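Local coordinates for FERM, ARHGEF and pleckstrin domain-containing protein 2 (Mus musculus, PDB 6D2K), which activates the GTPase RAC1 as a guanine nucleotide exchange factor and takes part in semaphorin responses, actin remodelling and integrin regulation, at residues L210-M215 / V278-F283; K86-D91 / G194-M199. One frame throughout, in Å; residues are numbered along the deposited sequence.

Contact 1: L210-M215 / V278-F283; sequences LAVSHM and VEYHTF
Tyr280, on the inner side of the C-terminal helix, lays its ring against the end of strand 207-213, where Val212, Ser213 and the backbone N of His214 receive it. One turn of that helix runs through 278-283, with Val278 O taking the amide of Thr282 in the usual way. Glu279 forms a salt bridge with Lys86. Tyr280 comes next and carries the whole contact on the helix side. Val212 CG1 sits over one face of its ring, 4.2 Å from the centroid and displaced toward the rim, a CH-pi contact. The other methyl, CG2, packs on Tyr280 CB at 3.9 Å. A beta-branched valine suits the place because its torsion (chi1 66°) sets CG1 between the backbone N and the carbonyl carbon and CG2 anti to N, so both methyls reach the tyrosine. This is the packing of the PH-like F3 lobe of the FERM domain, in which the C-terminal helix closes one end of the bent antiparallel sheet, as in PH domains. Further round the ring, CD1 meets Ser213 C obliquely at 3.5 Å, and His214 N lies at the edge, 3.8 Å from CE1. The phenol end is polar but buried: its OH bonds to Lys86 O and Phe88 N, and a water donates to it at 2.9 Å. The same water donates to Val212 O, also at 2.9 Å, and so bridges helix and strand where the ring ends. Tyrosine suits the place because its ring packs on the strand while its hydroxyl meets polar backbone atoms at the far end. Ser213 OG accepts from Met215 N at 3.0 Å, an ST turn. Beyond Tyr280, His281 meets Trp231 edge-to-face and Phe283 stacks on Phe87.

Contact 2: K86-D91 / G194-M199; sequences KFFPPD and GIRFHM
Phe88 lies flat over the backbone of Gly194 and pushes the far end of its ring under the guanidinium of Arg196, so one aromatic group meets two quite different surfaces. Gly194 CA stands over the middle of one ring face, 3.5 Å from the centroid and nearly on the ring normal, a close CH-pi contact. Glycine fits for two reasons: a side chain would point straight into the ring and collide with Phe88 CG, and the backbone has a positive phi of 70°. Arg196 meets the ring at its CE2-CZ side, at a steep angle, with the two planes 73° apart. Phe88 CE2 and CZ lie beneath a face of the guanidinium, and CZ comes to 3.4 Å from NH2. The arginine chain bends at chi2 (88°), which folds the group back beside its own backbone. There NH1 donates to Ile195 O at 3.1 Å, approaching from above the carbonyl plane although the oxygen lies in the plane of the guanidinium. NH2 forms a salt bridge with Asp111 of helix 98-113, so these two bonds fix the rotation of the flat group that covers the phenyl end. Tyr193 meets Phe88 edge-to-face, and the Phe88 side chain also touches Gln107 and Asp111. A serine in place of Phe88 would probably open a gap above Gly194 and strip the guanidinium face of its apolar support. Segment 86-91 belongs to the connection from the ubiquitin-like F1 lobe to the helical F2 lobe, and 194-199 runs from F2 into the first strand of the PH-like F3 lobe. Linkers packed together in this way, at the meeting point of the three lobes, belong to the cloverleaf architecture of the FERM domain.

In the fold
From the N terminus, the chain first builds the ubiquitin-like lobe and leaves strand 79-85 through 86-91. Contact 2 opens there and closes at 194-199, enclosing the helical central lobe in its loop. The PH-like lobe follows: contact 1 opens at 210-215, on the strand after 198-201, and closes at 278-283, with the rest of that lobe's sheet in between. The two loops are thus in series and neither nest nor cross. In space, however, their centres are only about 8 Å apart. Neighbouring strands join them through Leu210 O and His198 N, a probable hydrogen bond, and His214 packs on Pro90, bringing the first linker against the third lobe.

Contact 1: L210-M215 / V278-F283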
ATOM      1  N   LEU A 210      11.182  -7.897   6.064  1.00 13.52           N
ATOM      2  CA  LEU A 210      10.256  -7.496   7.118  1.00 13.30           C
ATOM      3  C   LEU A 210       9.006  -6.866   6.518  1.00 13.11           C
ATOM      4  O   LEU A 210       9.051  -6.193   5.476  1.00 13.11           O
ATOM      5  CB  LEU A 210      10.907  -6.499   8.082  1.00 13.24           C
ATOM      6  CG  LEU A 210      12.026  -7.062   8.949  1.00 13.60           C
ATOM      7  CD1 LEU A 210      12.675  -5.944   9.750  1.00 15.02           C
ATOM      8  CD2 LEU A 210      11.493  -8.128   9.894  1.00 18.00           C
ATOM      9  N   ALA A 211       7.881  -7.100   7.179  1.00 12.71           N
ATOM     10  CA  ALA A 211       6.631  -6.455   6.781  1.00 12.42           C
ATOM     11  C   ALA A 211       5.752  -6.267   7.995  1.00 12.33           C
ATOM     12  O   ALA A 211       6.050  -6.761   9.080  1.00 12.97           O
ATOM     13  CB  ALA A 211       5.910  -7.272   5.699  1.00 12.54           C
ATOM     14  N   VAL A 212       4.658  -5.536   7.822  1.00 12.91           N
ATOM     15  CA  VAL A 212       3.720  -5.355   8.921  1.00 12.84           C
ATOM     16  C   VAL A 212       2.290  -5.433   8.396  1.00 14.83           C
ATOM     17  O   VAL A 212       2.006  -5.052   7.251  1.00 16.57           O
ATOM     18  CB  VAL A 212       3.985  -4.035   9.696  1.00 14.29           C
ATOM     19  CG1 VAL A 212       3.699  -2.836   8.825  1.00 16.77           C
ATOM     20  CG2 VAL A 212       3.169  -3.998  10.990  1.00 16.79           C
ATOM     21  N   SER A 213       1.396  -5.974   9.213  1.00 13.21           N
ATOM     22  CA  SER A 213       0.001  -6.156   8.796  1.00 13.11           C
ATOM     23  C   SER A 213      -0.911  -5.921   9.998  1.00 15.71           C
ATOM     24  O   SER A 213      -0.440  -5.663  11.109  1.00 15.05           O
ATOM     25  CB  SER A 213      -0.224  -7.571   8.272  1.00 17.82           C
ATOM     26  OG  SER A 213      -0.281  -8.497   9.362  1.00 16.72           O
ATOM     27  N   HIS A 214      -2.220  -6.017   9.775  1.00 15.83           N
ATOM     28  CA  HIS A 214      -3.184  -5.867  10.850  1.00 19.28           C
ATOM     29  C   HIS A 214      -2.944  -6.917  11.949  1.00 15.45           C
ATOM     30  O   HIS A 214      -3.381  -6.748  13.094  1.00 19.12           O
ATOM     31  CB  HIS A 214      -4.614  -5.974  10.289  1.00 19.03           C
ATOM     32  CG  HIS A 214      -4.966  -7.342   9.801  1.00 19.31           C
ATOM     33  ND1 HIS A 214      -4.737  -7.751   8.506  1.00 24.53           N
ATOM     34  CD2 HIS A 214      -5.528  -8.399  10.437  1.00 18.90           C
ATOM     35  CE1 HIS A 214      -5.133  -9.003   8.366  1.00 24.45           C
ATOM     36  NE2 HIS A 214      -5.612  -9.421   9.525  1.00 24.06           N
ATOM     37  N   MET A 215      -2.239  -7.988  11.606  1.00 17.19           N
ATOM     38  CA  MET A 215      -1.991  -9.060  12.580  1.00 17.89           C
ATOM     39  C   MET A 215      -0.753  -8.845  13.442  1.00 18.24           C
ATOM     40  O   MET A 215      -0.699  -9.309  14.580  1.00 16.44           O
ATOM     41  CB  MET A 215      -1.845 -10.400  11.884  1.00 21.22           C
ATOM     42  CG  MET A 215      -2.470 -11.531  12.653  1.00 36.52           C
ATOM     43  SD  MET A 215      -4.152 -11.720  12.054  1.00 36.07           S
ATOM     44  CE  MET A 215      -3.788 -12.225  10.375  1.00 40.72           C
ATOM     45  N   VAL A 278       4.598   1.096  14.284  1.00 13.56           N
ATOM     46  CA  VAL A 278       3.916   1.765  15.378  1.00 13.26           C
ATOM     47  C   VAL A 278       2.546   2.267  14.921  1.00 16.33           C
ATOM     48  O   VAL A 278       1.552   2.125  15.631  1.00 16.55           O
ATOM     49  CB  VAL A 278       4.755   2.917  15.936  1.00 14.73           C
ATOM     50  CG1 VAL A 278       3.920   3.739  16.908  1.00 21.04           C
ATOM     51  CG2 VAL A 278       6.005   2.356  16.616  1.00 16.53           C
ATOM     52  N   GLU A 279       2.480   2.838  13.723  1.00 12.47           N
ATOM     53  CA  GLU A 279       1.201   3.313  13.210  1.00 14.35           C
ATOM     54  C   GLU A 279       0.178   2.187  13.001  1.00 15.87           C
ATOM     55  O   GLU A 279      -0.999   2.368  13.308  1.00 15.00           O
ATOM     56  CB  GLU A 279       1.404   4.149  11.949  1.00 15.66           C
ATOM     57  CG  GLU A 279       2.100   5.476  12.255  1.00 15.40           C
ATOM     58  CD  GLU A 279       2.328   6.323  11.027  1.00 25.59           C
ATOM     59  OE1 GLU A 279       2.199   5.804   9.903  1.00 25.00           O
ATOM     60  OE2 GLU A 279       2.649   7.511  11.195  1.00 28.02           O
ATOM     61  N   TYR A 280       0.628   1.041  12.491  1.00 13.37           N
ATOM     62  CA  TYR A 280      -0.236  -0.132  12.333  1.00 11.95           C
ATOM     63  C   TYR A 280      -0.777  -0.622  13.667  1.00 13.82           C
ATOM     64  O   TYR A 280      -1.981  -0.915  13.799  1.00 16.24           O
ATOM     65  CB  TYR A 280       0.503  -1.262  11.594  1.00 11.71           C
ATOM     66  CG  TYR A 280       0.063  -1.425  10.153  1.00 11.86           C
ATOM     67  CD1 TYR A 280      -0.816  -2.433   9.788  1.00 12.12           C
ATOM     68  CD2 TYR A 280       0.518  -0.565   9.165  1.00 11.85           C
ATOM     69  CE1 TYR A 280      -1.240  -2.582   8.468  1.00 13.39           C
ATOM     70  CE2 TYR A 280       0.099  -0.712   7.831  1.00 11.16           C
ATOM     71  CZ  TYR A 280      -0.772  -1.726   7.501  1.00 13.20           C
ATOM     72  OH  TYR A 280      -1.196  -1.881   6.180  1.00 13.41           O
ATOM     73  N   HIS A 281       0.106  -0.717  14.649  1.00 13.48           N
ATOM     74  CA  HIS A 281      -0.332  -1.134  15.961  1.00 16.93           C
ATOM     75  C   HIS A 281      -1.411  -0.195  16.491  1.00 19.44           C
ATOM     76  O   HIS A 281      -2.438  -0.651  16.980  1.00 19.44           O
ATOM     77  CB  HIS A 281       0.810  -1.187  16.969  1.00 14.90           C
ATOM     78  CG  HIS A 281       0.322  -1.461  18.355  1.00 22.44           C
ATOM     79  ND1 HIS A 281       0.079  -2.737  18.817  1.00 26.30           N
ATOM     80  CD2 HIS A 281      -0.056  -0.622  19.345  1.00 24.05           C
ATOM     81  CE1 HIS A 281      -0.384  -2.672  20.053  1.00 27.52           C
ATOM     82  NE2 HIS A 281      -0.472  -1.399  20.398  1.00 31.25           N
ATOM     83  N   THR A 282      -1.172   1.110  16.427  1.00 17.40           N
ATOM     84  CA  THR A 282      -2.141   2.091  16.906  1.00 15.58           C
ATOM     85  C   THR A 282      -3.478   1.999  16.148  1.00 19.78           C
ATOM     86  O   THR A 282      -4.556   2.102  16.743  1.00 21.53           O
ATOM     87  CB  THR A 282      -1.586   3.532  16.776  1.00 21.54           C
ATOM     88  OG1 THR A 282      -0.397   3.657  17.566  1.00 21.63           O
ATOM     89  CG2 THR A 282      -2.609   4.555  17.245  1.00 25.15           C
ATOM     90  N   PHE A 283      -3.402   1.802  14.836  1.00 16.63           N
ATOM     91  CA  PHE A 283      -4.609   1.742  14.007  1.00 14.97           C
ATOM     92  C   PHE A 283      -5.470   0.520  14.308  1.00 17.25           C
ATOM     93  O   PHE A 283      -6.700   0.615  14.381  1.00 21.12           O
ATOM     94  CB  PHE A 283      -4.227   1.751  12.516  1.00 16.43           C
ATOM     95  CG  PHE A 283      -5.382   2.014  11.584  1.00 16.36           C
ATOM     96  CD1 PHE A 283      -5.804   3.307  11.335  1.00 17.52           C
ATOM     97  CD2 PHE A 283      -6.030   0.968  10.935  1.00 14.70           C
ATOM     98  CE1 PHE A 283      -6.856   3.562  10.467  1.00 19.74           C
ATOM     99  CE2 PHE A 283      -7.097   1.223  10.056  1.00 14.60           C
ATOM    100  CZ  PHE A 283      -7.503   2.508   9.826  1.00 16.32           C
TER
HETATM  101  O   HOH W   1      -0.350  -4.607   5.684  1.00 26.99           O

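Contact 2: K86-D91 / G194-M199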
ATOM      1  N   LYS A  86      -2.779   3.208   3.139  1.00 11.14           N
ATOM      2  CA  LYS A  86      -1.750   3.001   4.144  1.00 12.89           C
ATOM      3  C   LYS A  86      -2.056   1.777   5.002  1.00 12.49           C
ATOM      4  O   LYS A  86      -1.169   0.967   5.270  1.00 13.29           O
ATOM      5  CB  LYS A  86      -1.622   4.244   5.022  1.00 15.32           C
ATOM      6  CG  LYS A  86      -0.493   4.144   6.051  1.00 13.63           C
ATOM      7  CD  LYS A  86      -0.514   5.323   7.019  1.00 23.13           C
ATOM      8  CE  LYS A  86       0.844   5.991   7.106  1.00 24.72           C
ATOM      9  NZ  LYS A  86       0.810   7.182   8.011  1.00 21.43           N
ATOM     10  N   PHE A  87      -3.311   1.650   5.427  1.00 11.83           N
ATOM     11  CA  PHE A  87      -3.702   0.574   6.329  1.00 13.05           C
ATOM     12  C   PHE A  87      -4.644  -0.403   5.622  1.00 10.81           C
ATOM     13  O   PHE A  87      -5.738  -0.033   5.216  1.00 12.89           O
ATOM     14  CB  PHE A  87      -4.400   1.138   7.576  1.00 13.10           C
ATOM     15  CG  PHE A  87      -3.555   2.097   8.366  1.00 11.90           C
ATOM     16  CD1 PHE A  87      -2.463   1.641   9.095  1.00 14.24           C
ATOM     17  CD2 PHE A  87      -3.838   3.452   8.364  1.00 16.40           C
ATOM     18  CE1 PHE A  87      -1.673   2.532   9.818  1.00 15.86           C
ATOM     19  CE2 PHE A  87      -3.050   4.340   9.092  1.00 16.97           C
ATOM     20  CZ  PHE A  87      -1.972   3.875   9.816  1.00 18.49           C
ATOM     21  N   PHE A  88      -4.209  -1.654   5.487  1.00 12.12           N
ATOM     22  CA  PHE A  88      -5.018  -2.696   4.858  1.00 13.65           C
ATOM     23  C   PHE A  88      -5.746  -3.533   5.923  1.00 13.11           C
ATOM     24  O   PHE A  88      -5.114  -4.309   6.658  1.00 14.62           O
ATOM     25  CB  PHE A  88      -4.119  -3.601   4.011  1.00 12.68           C
ATOM     26  CG  PHE A  88      -3.599  -2.949   2.743  1.00 10.42           C
ATOM     27  CD1 PHE A  88      -4.240  -3.178   1.539  1.00 11.75           C
ATOM     28  CD2 PHE A  88      -2.471  -2.145   2.751  1.00 11.33           C
ATOM     29  CE1 PHE A  88      -3.781  -2.598   0.360  1.00 12.88           C
ATOM     30  CE2 PHE A  88      -2.002  -1.555   1.570  1.00 11.01           C
ATOM     31  CZ  PHE A  88      -2.661  -1.788   0.381  1.00 12.69           C
ATOM     32  N   PRO A  89      -7.072  -3.367   6.037  1.00 12.17           N
ATOM     33  CA  PRO A  89      -7.782  -4.177   7.036  1.00 15.73           C
ATOM     34  C   PRO A  89      -8.057  -5.576   6.487  1.00 14.01           C
ATOM     35  O   PRO A  89      -8.002  -5.782   5.275  1.00 16.18           O
ATOM     36  CB  PRO A  89      -9.088  -3.407   7.221  1.00 13.96           C
ATOM     37  CG  PRO A  89      -9.362  -2.847   5.849  1.00 14.35           C
ATOM     38  CD  PRO A  89      -7.992  -2.479   5.301  1.00 13.92           C
ATOM     39  N   PRO A  90      -8.339  -6.540   7.373  1.00 14.95           N
ATOM     40  CA  PRO A  90      -8.559  -7.918   6.931  1.00 17.23           C
ATOM     41  C   PRO A  90      -9.804  -8.092   6.050  1.00 15.42           C
ATOM     42  O   PRO A  90      -9.804  -8.991   5.208  1.00 18.61           O
ATOM     43  CB  PRO A  90      -8.707  -8.692   8.250  1.00 15.23           C
ATOM     44  CG  PRO A  90      -9.044  -7.662   9.269  1.00 20.05           C
ATOM     45  CD  PRO A  90      -8.406  -6.390   8.835  1.00 17.58           C
ATOM     46  N   ASP A  91     -10.827  -7.258   6.223  1.00 16.58           N
ATOM     47  CA  ASP A  91     -12.083  -7.417   5.469  1.00 17.18           C
ATOM     48  C   ASP A  91     -12.479  -6.093   4.827  1.00 16.64           C
ATOM     49  O   ASP A  91     -13.374  -5.405   5.305  1.00 16.87           O
ATOM     50  CB  ASP A  91     -13.200  -7.920   6.400  1.00 19.08           C
ATOM     51  CG  ASP A  91     -14.361  -8.579   5.648  1.00 28.52           C
ATOM     52  OD1 ASP A  91     -14.445  -8.436   4.409  1.00 28.22           O
ATOM     53  OD2 ASP A  91     -15.189  -9.250   6.309  1.00 29.22           O
ATOM     54  N   GLY A 194      -1.699  -6.370   0.962  1.00 11.27           N
ATOM     55  CA  GLY A 194      -1.207  -5.248   1.754  1.00 11.64           C
ATOM     56  C   GLY A 194       0.268  -5.296   2.125  1.00 13.52           C
ATOM     57  O   GLY A 194       0.727  -4.467   2.915  1.00 15.67           O
ATOM     58  N   ILE A 195       1.022  -6.236   1.558  1.00 11.22           N
ATOM     59  CA  ILE A 195       2.408  -6.439   2.002  1.00 13.20           C
ATOM     60  C   ILE A 195       3.396  -5.550   1.246  1.00 13.53           C
ATOM     61  O   ILE A 195       3.336  -5.442   0.017  1.00 15.17           O
ATOM     62  CB  ILE A 195       2.843  -7.909   1.858  1.00 11.03           C
ATOM     63  CG1 ILE A 195       1.991  -8.813   2.752  1.00 16.04           C
ATOM     64  CG2 ILE A 195       4.339  -8.075   2.197  1.00 15.83           C
ATOM     65  CD1 ILE A 195       2.262  -8.629   4.240  1.00 15.60           C
ATOM     66  N   ARG A 196       4.301  -4.908   1.990  1.00 13.48           N
ATOM     67  CA  ARG A 196       5.438  -4.194   1.417  1.00 14.61           C
ATOM     68  C   ARG A 196       6.672  -4.654   2.180  1.00 12.94           C
ATOM     69  O   ARG A 196       6.690  -4.623   3.418  1.00 14.26           O
ATOM     70  CB  ARG A 196       5.263  -2.675   1.560  1.00 14.90           C
ATOM     71  CG  ARG A 196       4.187  -2.073   0.659  1.00 19.70           C
ATOM     72  CD  ARG A 196       2.800  -2.099   1.311  1.00 21.56           C
ATOM     73  NE  ARG A 196       1.803  -1.401   0.490  1.00 19.17           N
ATOM     74  CZ  ARG A 196       1.141  -1.952  -0.524  1.00 19.84           C
ATOM     75  NH1 ARG A 196       1.351  -3.215  -0.871  1.00 19.58           N
ATOM     76  NH2 ARG A 196       0.274  -1.224  -1.204  1.00 19.42           N
ATOM     77  N   PHE A 197       7.671  -5.134   1.445  1.00 11.67           N
ATOM     78  CA  PHE A 197       8.892  -5.660   2.051  1.00 12.22           C
ATOM     79  C   PHE A 197       9.881  -4.565   2.418  1.00 14.87           C
ATOM     80  O   PHE A 197      10.046  -3.582   1.687  1.00 14.69           O
ATOM     81  CB  PHE A 197       9.581  -6.607   1.072  1.00 16.06           C
ATOM     82  CG  PHE A 197       8.923  -7.957   0.956  1.00 15.60           C
ATOM     83  CD1 PHE A 197       7.973  -8.368   1.867  1.00 17.59           C
ATOM     84  CD2 PHE A 197       9.307  -8.832  -0.042  1.00 23.78           C
ATOM     85  CE1 PHE A 197       7.395  -9.628   1.771  1.00 19.42           C
ATOM     86  CE2 PHE A 197       8.731 -10.093  -0.140  1.00 26.68           C
ATOM     87  CZ  PHE A 197       7.776 -10.480   0.764  1.00 22.51           C
ATOM     88  N   HIS A 198      10.556  -4.774   3.540  1.00 14.95           N
ATOM     89  CA  HIS A 198      11.668  -3.939   3.959  1.00 13.90           C
ATOM     90  C   HIS A 198      12.824  -4.892   4.217  1.00 15.01           C
ATOM     91  O   HIS A 198      12.763  -5.716   5.124  1.00 14.15           O
ATOM     92  CB  HIS A 198      11.315  -3.175   5.244  1.00 14.93           C
ATOM     93  CG  HIS A 198      10.073  -2.341   5.133  1.00 17.17           C
ATOM     94  ND1 HIS A 198      10.092  -0.962   5.194  1.00 19.35           N
ATOM     95  CD2 HIS A 198       8.772  -2.693   4.980  1.00 17.69           C
ATOM     96  CE1 HIS A 198       8.860  -0.502   5.063  1.00 20.48           C
ATOM     97  NE2 HIS A 198       8.041  -1.531   4.940  1.00 19.72           N
ATOM     98  N   MET A 199      13.878  -4.777   3.419  1.00 16.67           N
ATOM     99  CA  MET A 199      14.974  -5.735   3.480  1.00 16.87           C
ATOM    100  C   MET A 199      15.768  -5.627   4.785  1.00 17.09           C
ATOM    101  O   MET A 199      16.056  -4.528   5.264  1.00 17.63           O
ATOM    102  CB  MET A 199      15.902  -5.572   2.271  1.00 18.98           C
ATOM    103  CG  MET A 199      15.264  -6.003   0.948  1.00 23.79           C
ATOM    104  SD  MET A 199      16.404  -5.800  -0.432  1.00 36.66           S
ATOM    105  CE  MET A 199      16.675  -4.032  -0.382  1.00 34.59           C
TER